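Local coordinates for peroxisomal membrane protein LPX1 (Saccharomyces cerevisiae, PDB 2Y6U) that hydrolyses acyl esters in peroxisomes, with esterase, lipase and phospholipase A activity, through an alpha/beta-hydrolase fold that pairs as a dimer, at residues Ala15-Ala20 against Asp116-Asp120. Residue numbers count along the deposited sequence, not the author numbering.
Sequences ASWPRA and DGARD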
loop_
_atom_site.group_PDB
_atom_site.type_symbol
_atom_site.label_atom_id
_atom_site.label_comp_id
_atom_site.label_asym_id
_atom_site.label_seq_id
_atom_site.Cartn_x
_atom_site.Cartn_y
_atom_site.Cartn_z
ATOM N N ALA A 15 -2.195 9.938 9.873
ATOM C CA ALA A 15 -1.199 9.365 9.024
ATOM C C ALA A 15 -1.487 7.902 8.839
ATOM O O ALA A 15 -2.302 7.288 9.558
ATOM C CB ALA A 15 0.216 9.624 9.685
ATOM N N SER A 16 -0.855 7.317 7.833
ATOM C CA SER A 16 -0.998 5.909 7.585
ATOM C C SER A 16 -0.482 5.128 8.768
ATOM O O SER A 16 0.459 5.577 9.475
ATOM C CB SER A 16 -0.232 5.425 6.302
ATOM O OG SER A 16 1.123 5.657 6.390
ATOM N N TRP A 17 -1.098 3.999 8.972
ATOM C CA TRP A 17 -0.747 3.148 10.142
ATOM C C TRP A 17 -0.890 1.732 9.689
ATOM O O TRP A 17 -1.855 1.376 8.946
ATOM C CB TRP A 17 -1.686 3.473 11.370
ATOM C CG TRP A 17 -1.332 2.649 12.589
ATOM C CD1 TRP A 17 -0.495 3.027 13.605
ATOM C CD2 TRP A 17 -1.707 1.298 12.860
ATOM N NE1 TRP A 17 -0.310 1.987 14.469
ATOM C CE2 TRP A 17 -1.067 0.916 14.072
ATOM C CE3 TRP A 17 -2.512 0.368 12.225
ATOM C CZ2 TRP A 17 -1.174 -0.379 14.597
ATOM C CZ3 TRP A 17 -2.653 -0.883 12.768
ATOM C CH2 TRP A 17 -1.953 -1.260 13.931
ATOM N N PRO A 18 0.009 0.855 10.155
ATOM C CA PRO A 18 1.181 1.023 10.998
ATOM C C PRO A 18 2.364 1.542 10.241
ATOM O O PRO A 18 2.270 1.766 9.042
ATOM C CB PRO A 18 1.434 -0.387 11.563
ATOM C CG PRO A 18 0.906 -1.286 10.508
ATOM C CD PRO A 18 -0.248 -0.539 9.844
ATOM N N ARG A 19 3.429 1.766 11.004
ATOM C CA ARG A 19 4.631 2.447 10.572
ATOM C C ARG A 19 5.842 1.649 11.040
ATOM O O ARG A 19 5.727 0.738 11.839
ATOM C CB ARG A 19 4.685 3.906 11.079
ATOM C CG ARG A 19 3.353 4.689 10.806
ATOM C CD ARG A 19 3.531 6.139 11.193
ATOM N NE ARG A 19 4.375 6.937 10.305
ATOM C CZ ARG A 19 3.947 7.468 9.134
ATOM N NH1 ARG A 19 2.707 7.228 8.733
ATOM N NH2 ARG A 19 4.711 8.305 8.437
ATOM N N ALA A 20 6.999 2.002 10.493
ATOM C CA ALA A 20 8.249 1.348 10.893
ATOM C C ALA A 20 8.417 1.541 12.420
ATOM O O ALA A 20 8.007 2.591 13.031
ATOM C CB ALA A 20 9.445 2.045 10.144
ATOM N N ASP A 116 6.949 4.711 4.389
ATOM C CA ASP A 116 5.811 5.130 5.280
ATOM C C ASP A 116 5.274 6.492 4.787
ATOM O O ASP A 116 4.056 6.693 4.690
ATOM C CB ASP A 116 6.233 5.285 6.719
ATOM C CG ASP A 116 6.615 3.984 7.395
ATOM O OD1 ASP A 116 6.570 2.874 6.808
ATOM O OD2 ASP A 116 7.090 4.081 8.600
ATOM N N GLY A 117 6.161 7.427 4.499
ATOM C CA GLY A 117 5.757 8.713 3.976
ATOM C C GLY A 117 5.000 8.590 2.605
ATOM O O GLY A 117 4.061 9.313 2.355
ATOM N N ALA A 118 5.427 7.664 1.724
ATOM C CA ALA A 118 4.662 7.362 0.528
ATOM C C ALA A 118 3.311 6.780 0.812
ATOM O O ALA A 118 2.286 7.182 0.162
ATOM C CB ALA A 118 5.465 6.471 -0.486
ATOM N N ARG A 119 3.213 5.893 1.787
ATOM C CA ARG A 119 1.904 5.481 2.242
ATOM C C ARG A 119 0.983 6.675 2.709
ATOM O O ARG A 119 -0.261 6.623 2.513
ATOM C CB ARG A 119 1.951 4.341 3.312
ATOM C CG ARG A 119 2.454 2.989 2.786
ATOM C CD ARG A 119 2.291 1.696 3.641
ATOM N NE ARG A 119 3.534 1.693 4.373
ATOM C CZ ARG A 119 4.630 1.050 4.079
ATOM N NH1 ARG A 119 4.746 0.249 3.130
ATOM N NH2 ARG A 119 5.679 1.342 4.750
ATOM N N ASP A 120 1.570 7.657 3.344
ATOM C CA ASP A 120 0.819 8.859 3.764
ATOM C C ASP A 120 0.261 9.627 2.548
ATOM O O ASP A 120 -0.905 10.039 2.522
ATOM C CB ASP A 120 1.756 9.771 4.552
ATOM C CG ASP A 120 2.159 9.143 5.915
ATOM O OD1 ASP A 120 1.429 8.253 6.414
ATOM O OD2 ASP A 120 3.237 9.532 6.420
HETATM O O HOH W 1 2.871 3.467 6.814
#
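A buried carboxylate is best tolerated when donors and a counter-charge surround it, and Asp120 is a good worked example. It lies on helix 114-125 of the alpha/beta hydrolase fold, where the loop from strand 6-11 to strand 35-40 crosses over. With chi1 in the m well, Asp120 OD1 accepts from the backbone N of Ser16 (2.8 Å), from Ser16 OG (2.6 Å) and from Arg19 NH1 (2.8 Å). The p rotamer of Ser16 brings its backbone and side-chain donors onto one oxygen. Arg19 starts out sideways, then bends at chi3 (p) so that its guanidinium meets the carboxylate end-on in a bidentate salt bridge, Arg19 NH2 lying 2.8 Å from Asp120 OD2. Arg19 NH1 also donates to Ser16 O at 2.9 Å, tying the loop back on itself around the cis peptide before Pro18.

One helical turn earlier, Asp116 divides its work. Asp116 OD2 accepts from Ala20 N in a nearly straight bond of 2.8 Å, Asp116 OD1 holds Arg119 NH2 at 2.7 Å in a salt bridge within the helix, and Asp116 CB lies over one face of the Arg19 guanidinium. Arg119 NE donates to a water, 3.1 Å from its oxygen, which in turn donates to Ser16 OG and Pro18 O. Beyond this network, Arg119 NH1 bonds to Leu157 O of the second subunit, so the cluster reaches the dimer interface. Two aspartates spaced i, i+4 thus face two arginines, one from each segment, and the loop is fixed to the helix by directional polar bonds and balanced charge rather than by apolar packing.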